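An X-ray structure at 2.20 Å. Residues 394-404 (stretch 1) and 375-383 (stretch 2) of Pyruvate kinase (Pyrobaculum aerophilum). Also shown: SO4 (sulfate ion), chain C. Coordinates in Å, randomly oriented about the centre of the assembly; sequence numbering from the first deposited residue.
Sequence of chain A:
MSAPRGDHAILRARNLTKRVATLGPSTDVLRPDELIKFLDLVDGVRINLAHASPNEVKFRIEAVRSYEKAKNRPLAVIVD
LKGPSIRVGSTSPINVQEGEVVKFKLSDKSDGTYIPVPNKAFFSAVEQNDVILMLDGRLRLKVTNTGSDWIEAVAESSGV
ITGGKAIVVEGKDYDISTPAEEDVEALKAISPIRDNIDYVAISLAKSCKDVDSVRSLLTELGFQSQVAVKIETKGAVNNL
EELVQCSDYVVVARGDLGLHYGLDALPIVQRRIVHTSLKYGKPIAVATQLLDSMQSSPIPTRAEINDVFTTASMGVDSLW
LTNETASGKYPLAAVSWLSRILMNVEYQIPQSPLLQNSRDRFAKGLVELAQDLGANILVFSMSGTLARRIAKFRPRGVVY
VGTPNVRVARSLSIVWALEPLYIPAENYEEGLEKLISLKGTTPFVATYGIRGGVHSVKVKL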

ATOM      1  N   ARG A 394     -15.440 -13.065  -0.094  1.00 34.38           N
ATOM      2  CA  ARG A 394     -15.451 -13.263   1.360  1.00 34.48           C
ATOM      3  C   ARG A 394     -16.048 -12.083   2.152  1.00 35.23           C
ATOM      4  O   ARG A 394     -15.402 -11.522   3.053  1.00 35.73           O
ATOM      5  CB  ARG A 394     -14.053 -13.664   1.875  1.00 34.18           C
ATOM      6  CG  ARG A 394     -13.583 -15.073   1.394  1.00 32.86           C
ATOM      7  CD  ARG A 394     -14.558 -16.144   1.859  1.00 33.39           C
ATOM      8  NE  ARG A 394     -14.164 -17.542   1.607  1.00 32.81           N
ATOM      9  CZ  ARG A 394     -14.604 -18.264   0.589  1.00 34.53           C
ATOM     10  NH1 ARG A 394     -15.404 -17.688  -0.285  1.00 33.17           N
ATOM     11  NH2 ARG A 394     -14.240 -19.556   0.436  1.00 34.11           N
ATOM     12  N   PRO A 395     -17.309 -11.723   1.840  1.00 35.41           N
ATOM     13  CA  PRO A 395     -17.993 -10.715   2.689  1.00 35.99           C
ATOM     14  C   PRO A 395     -18.082 -11.242   4.119  1.00 37.14           C
ATOM     15  O   PRO A 395     -18.178 -12.464   4.317  1.00 37.03           O
ATOM     16  CB  PRO A 395     -19.385 -10.623   2.071  1.00 35.29           C
ATOM     17  CG  PRO A 395     -19.534 -11.999   1.297  1.00 35.49           C
ATOM     18  CD  PRO A 395     -18.179 -12.247   0.771  1.00 33.55           C
ATOM     19  N   ARG A 396     -18.058 -10.346   5.104  1.00 38.28           N
ATOM     20  CA  ARG A 396     -17.835 -10.740   6.484  1.00 40.04           C
ATOM     21  C   ARG A 396     -19.133 -10.898   7.250  1.00 40.26           C
ATOM     22  O   ARG A 396     -19.127 -11.106   8.468  1.00 41.08           O
ATOM     23  CB  ARG A 396     -16.935  -9.716   7.200  1.00 41.29           C
ATOM     24  CG  ARG A 396     -15.462  -9.805   6.875  1.00 44.20           C
ATOM     25  CD  ARG A 396     -14.911 -11.104   7.391  1.00 52.42           C
ATOM     26  NE  ARG A 396     -13.501 -10.996   7.777  1.00 57.02           N
ATOM     27  CZ  ARG A 396     -12.488 -11.428   7.031  1.00 57.03           C
ATOM     28  NH1 ARG A 396     -12.724 -11.998   5.849  1.00 57.35           N
ATOM     29  NH2 ARG A 396     -11.246 -11.290   7.474  1.00 57.97           N
ATOM     30  N   GLY A 397     -20.248 -10.773   6.549  1.00 39.73           N
ATOM     31  CA  GLY A 397     -21.563 -10.959   7.156  1.00 39.37           C
ATOM     32  C   GLY A 397     -22.386 -11.796   6.212  1.00 39.13           C
ATOM     33  O   GLY A 397     -21.975 -12.038   5.062  1.00 39.39           O
ATOM     34  N   VAL A 398     -23.526 -12.266   6.698  1.00 38.77           N
ATOM     35  CA  VAL A 398     -24.466 -13.046   5.889  1.00 38.49           C
ATOM     36  C   VAL A 398     -24.909 -12.316   4.620  1.00 37.65           C
ATOM     37  O   VAL A 398     -25.134 -11.115   4.638  1.00 37.49           O
ATOM     38  CB  VAL A 398     -25.703 -13.471   6.715  1.00 39.13           C
ATOM     39  CG1 VAL A 398     -26.767 -14.113   5.825  1.00 38.66           C
ATOM     40  CG2 VAL A 398     -25.274 -14.432   7.816  1.00 39.61           C
ATOM     41  N   VAL A 399     -25.012 -13.073   3.525  1.00 37.12           N
ATOM     42  CA  VAL A 399     -25.470 -12.581   2.236  1.00 35.79           C
ATOM     43  C   VAL A 399     -26.802 -13.254   1.948  1.00 37.21           C
ATOM     44  O   VAL A 399     -26.874 -14.477   1.712  1.00 36.52           O
ATOM     45  CB  VAL A 399     -24.426 -12.864   1.100  1.00 35.79           C
ATOM     46  CG1 VAL A 399     -24.887 -12.289  -0.250  1.00 33.89           C
ATOM     47  CG2 VAL A 399     -23.052 -12.332   1.482  1.00 33.34           C
ATOM     48  N   TYR A 400     -27.872 -12.466   1.992  1.00 38.33           N
ATOM     49  CA  TYR A 400     -29.208 -12.975   1.671  1.00 39.12           C
ATOM     50  C   TYR A 400     -29.376 -13.054   0.173  1.00 38.88           C
ATOM     51  O   TYR A 400     -29.146 -12.065  -0.541  1.00 39.48           O
ATOM     52  CB  TYR A 400     -30.268 -12.072   2.278  1.00 40.58           C
ATOM     53  CG  TYR A 400     -30.097 -11.994   3.765  1.00 42.93           C
ATOM     54  CD1 TYR A 400     -30.575 -13.021   4.589  1.00 44.23           C
ATOM     55  CD2 TYR A 400     -29.407 -10.934   4.346  1.00 44.33           C
ATOM     56  CE1 TYR A 400     -30.404 -12.969   5.956  1.00 45.74           C
ATOM     57  CE2 TYR A 400     -29.230 -10.874   5.720  1.00 46.29           C
ATOM     58  CZ  TYR A 400     -29.739 -11.899   6.512  1.00 44.78           C
ATOM     59  OH  TYR A 400     -29.569 -11.847   7.870  1.00 46.12           O
ATOM     60  N   VAL A 401     -29.742 -14.232  -0.315  1.00 37.42           N
ATOM     61  CA  VAL A 401     -29.899 -14.416  -1.742  1.00 36.76           C
ATOM     62  C   VAL A 401     -31.316 -14.853  -2.038  1.00 37.97           C
ATOM     63  O   VAL A 401     -31.747 -15.897  -1.579  1.00 38.52           O
ATOM     64  CB  VAL A 401     -28.912 -15.472  -2.307  1.00 36.81           C
ATOM     65  CG1 VAL A 401     -29.039 -15.586  -3.822  1.00 34.66           C
ATOM     66  CG2 VAL A 401     -27.467 -15.162  -1.892  1.00 33.05           C
ATOM     67  N   GLY A 402     -32.037 -14.053  -2.815  1.00 38.15           N
ATOM     68  CA  GLY A 402     -33.339 -14.450  -3.288  1.00 39.40           C
ATOM     69  C   GLY A 402     -33.147 -15.119  -4.623  1.00 40.41           C
ATOM     70  O   GLY A 402     -32.352 -14.641  -5.443  1.00 41.16           O
ATOM     71  N   THR A 403     -33.853 -16.231  -4.835  1.00 40.66           N
ATOM     72  CA  THR A 403     -33.868 -16.913  -6.125  1.00 41.62           C
ATOM     73  C   THR A 403     -35.253 -17.533  -6.423  1.00 42.95           C
ATOM     74  O   THR A 403     -35.938 -17.987  -5.506  1.00 43.31           O
ATOM     75  CB  THR A 403     -32.694 -17.971  -6.245  1.00 41.08           C
ATOM     76  OG1 THR A 403     -32.671 -18.538  -7.557  1.00 40.53           O
ATOM     77  CG2 THR A 403     -32.804 -19.091  -5.230  1.00 41.14           C
ATOM     78  N   PRO A 404     -35.681 -17.539  -7.699  1.00 44.21           N
ATOM     79  CA  PRO A 404     -36.958 -18.241  -7.994  1.00 45.85           C
ATOM     80  C   PRO A 404     -36.808 -19.746  -8.264  1.00 46.76           C
ATOM     81  O   PRO A 404     -37.794 -20.431  -8.538  1.00 48.12           O
ATOM     82  CB  PRO A 404     -37.472 -17.524  -9.255  1.00 46.06           C
ATOM     83  CG  PRO A 404     -36.232 -16.912  -9.902  1.00 45.26           C
ATOM     84  CD  PRO A 404     -35.094 -16.911  -8.902  1.00 43.97           C
TER
HETATM   85  S   SO4 C 500     -27.627 -14.549 -11.917  1.00 42.68           S
HETATM   86  O1  SO4 C 500     -29.000 -14.098 -11.865  1.00 39.99           O
HETATM   87  O2  SO4 C 500     -27.626 -16.013 -12.030  1.00 45.44           O
HETATM   88  O3  SO4 C 500     -26.911 -14.165 -10.701  1.00 42.37           O
HETATM   89  O4  SO4 C 500     -26.896 -13.990 -13.055  1.00 41.57           O
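Stretch 2 (375-383) ANILVFSMS

What packs at the apolar centre of the contact? On one face of the sheet V399, V401, I377 and V379 lie together: V399 CG1 is 3.8 Å from V379 CG2 and 4.0 Å from I377 CG2. P395 extends this patch from the loop before the strand, with its CB 4.1 Å from I377 CD1. The other face carries Y400 and L378, whose CD2 and CD1 atoms, respectively, approach to 4.1 Å.

How do the backbones hold these side chains in register? Residues 376-380 form an extended strand that runs parallel to strand 399-403, the axes crossing at -15° and approaching to 4.7 Å. Y400 pairs with L378, V401 with V379 and G402 with F380, each with CA atoms 4.8 Å apart. The hydrogen bonds alternate in direction, as parallel pairing requires: Y400 N to I377 O (3.1 Å), V379 N to Y400 O (2.8 Å), G402 N to V379 O (2.8 Å) and S381 N to G402 O (3.0 Å).

Why does the ring of F380 fit so close to the neighbouring strand? G402 has no side chain, and a CB there would clash with F380 CD1. The ring instead receives G402 O over one face, with that oxygen 3.4 Å from CD1. P404 closes the far end, its CD 3.9 Å from F380 CZ and its CG 3.6 Å from M382 SD.

What lies at the polar edge? At the last residue of its strand, T403 OG1 donates a hydrogen bond to S381 O at 2.9 Å. Stretch 2 then turns its polar groups to the sulfate: S381 OG, M382 N and S383 N donate to O3, O1 and O2 of SO4 at 2.6, 2.6 and 2.8 Å. At the opposite end, water 1 bridges the stretches, accepting from I377 N (3.0 Å) and donating to V398 O (2.7 Å).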

ATOM      1  N   ALA A 375     -22.639  -2.850   6.154  1.00 43.06           N
ATOM      2  CA  ALA A 375     -23.928  -3.219   5.556  1.00 41.80           C
ATOM      3  C   ALA A 375     -24.058  -4.711   5.225  1.00 41.34           C
ATOM      4  O   ALA A 375     -23.076  -5.373   4.915  1.00 40.26           O
ATOM      5  CB  ALA A 375     -24.155  -2.375   4.287  1.00 41.36           C
ATOM      6  N   ASN A 376     -25.278  -5.235   5.279  1.00 41.16           N
ATOM      7  CA  ASN A 376     -25.532  -6.561   4.717  1.00 40.96           C
ATOM      8  C   ASN A 376     -25.778  -6.502   3.220  1.00 40.00           C
ATOM      9  O   ASN A 376     -26.374  -5.542   2.710  1.00 39.71           O
ATOM     10  CB  ASN A 376     -26.674  -7.304   5.433  1.00 41.23           C
ATOM     11  CG  ASN A 376     -26.221  -7.916   6.768  1.00 43.89           C
ATOM     12  OD1 ASN A 376     -25.807  -9.102   6.857  1.00 43.86           O
ATOM     13  ND2 ASN A 376     -26.235  -7.089   7.800  1.00 45.67           N
ATOM     14  N   ILE A 377     -25.299  -7.533   2.529  1.00 38.46           N
ATOM     15  CA  ILE A 377     -25.519  -7.682   1.101  1.00 36.72           C
ATOM     16  C   ILE A 377     -26.707  -8.562   0.836  1.00 37.21           C
ATOM     17  O   ILE A 377     -26.850  -9.643   1.432  1.00 36.74           O
ATOM     18  CB  ILE A 377     -24.271  -8.231   0.364  1.00 36.00           C
ATOM     19  CG1 ILE A 377     -23.065  -7.341   0.667  1.00 35.40           C
ATOM     20  CG2 ILE A 377     -24.556  -8.411  -1.167  1.00 35.17           C
ATOM     21  CD1 ILE A 377     -21.699  -7.844   0.097  1.00 36.08           C
ATOM     22  N   LEU A 378     -27.555  -8.078  -0.074  1.00 37.32           N
ATOM     23  CA  LEU A 378     -28.707  -8.809  -0.573  1.00 38.24           C
ATOM     24  C   LEU A 378     -28.520  -8.971  -2.071  1.00 37.62           C
ATOM     25  O   LEU A 378     -28.140  -8.024  -2.735  1.00 38.24           O
ATOM     26  CB  LEU A 378     -29.998  -8.013  -0.301  1.00 38.19           C
ATOM     27  CG  LEU A 378     -30.632  -7.944   1.089  1.00 40.17           C
ATOM     28  CD1 LEU A 378     -29.658  -7.468   2.165  1.00 40.73           C
ATOM     29  CD2 LEU A 378     -31.849  -6.995   1.028  1.00 40.13           C
ATOM     30  N   VAL A 379     -28.768 -10.162  -2.603  1.00 38.15           N
ATOM     31  CA  VAL A 379     -28.617 -10.423  -4.041  1.00 38.46           C
ATOM     32  C   VAL A 379     -29.850 -11.125  -4.562  1.00 39.22           C
ATOM     33  O   VAL A 379     -30.291 -12.121  -3.965  1.00 39.22           O
ATOM     34  CB  VAL A 379     -27.433 -11.406  -4.369  1.00 38.48           C
ATOM     35  CG1 VAL A 379     -27.122 -11.420  -5.869  1.00 36.72           C
ATOM     36  CG2 VAL A 379     -26.202 -11.082  -3.580  1.00 39.74           C
ATOM     37  N   PHE A 380     -30.385 -10.645  -5.685  1.00 39.73           N
ATOM     38  CA  PHE A 380     -31.338 -11.435  -6.449  1.00 40.40           C
ATOM     39  C   PHE A 380     -30.655 -12.096  -7.648  1.00 41.02           C
ATOM     40  O   PHE A 380     -30.055 -11.446  -8.513  1.00 40.28           O
ATOM     41  CB  PHE A 380     -32.624 -10.687  -6.839  1.00 40.62           C
ATOM     42  CG  PHE A 380     -33.798 -11.620  -7.076  1.00 40.68           C
ATOM     43  CD1 PHE A 380     -34.569 -12.075  -6.011  1.00 40.45           C
ATOM     44  CD2 PHE A 380     -34.096 -12.078  -8.353  1.00 41.32           C
ATOM     45  CE1 PHE A 380     -35.645 -12.952  -6.217  1.00 39.78           C
ATOM     46  CE2 PHE A 380     -35.157 -12.978  -8.568  1.00 42.50           C
ATOM     47  CZ  PHE A 380     -35.926 -13.411  -7.493  1.00 41.53           C
ATOM     48  N   SER A 381     -30.744 -13.419  -7.664  1.00 41.93           N
ATOM     49  CA  SER A 381     -29.925 -14.230  -8.532  1.00 42.98           C
ATOM     50  C   SER A 381     -30.782 -15.330  -9.144  1.00 43.99           C
ATOM     51  O   SER A 381     -31.417 -16.086  -8.418  1.00 44.69           O
ATOM     52  CB  SER A 381     -28.776 -14.819  -7.709  1.00 42.25           C
ATOM     53  OG  SER A 381     -27.755 -15.336  -8.533  1.00 43.25           O
ATOM     54  N   MET A 382     -30.811 -15.389 -10.473  1.00 45.17           N
ATOM     55  CA  MET A 382     -31.588 -16.392 -11.211  1.00 46.43           C
ATOM     56  C   MET A 382     -30.949 -17.784 -11.155  1.00 45.76           C
ATOM     57  O   MET A 382     -31.627 -18.764 -10.853  1.00 46.45           O
ATOM     58  CB  MET A 382     -31.786 -15.968 -12.672  1.00 47.51           C
ATOM     59  CG  MET A 382     -32.675 -14.744 -12.867  1.00 50.15           C
ATOM     60  SD  MET A 382     -34.248 -14.820 -11.981  1.00 55.70           S
ATOM     61  CE  MET A 382     -35.232 -13.577 -12.839  1.00 52.81           C
ATOM     62  N   SER A 383     -29.653 -17.858 -11.447  1.00 44.21           N
ATOM     63  CA  SER A 383     -28.935 -19.124 -11.517  1.00 43.68           C
ATOM     64  C   SER A 383     -27.892 -19.306 -10.420  1.00 42.17           C
ATOM     65  O   SER A 383     -27.206 -20.320 -10.389  1.00 41.62           O
ATOM     66  CB  SER A 383     -28.247 -19.258 -12.885  1.00 44.11           C
ATOM     67  OG  SER A 383     -29.214 -19.210 -13.930  1.00 47.06           O
TER
HETATM   68  O   HOH W   1     -23.229  -9.415   3.668  1.00 45.74           O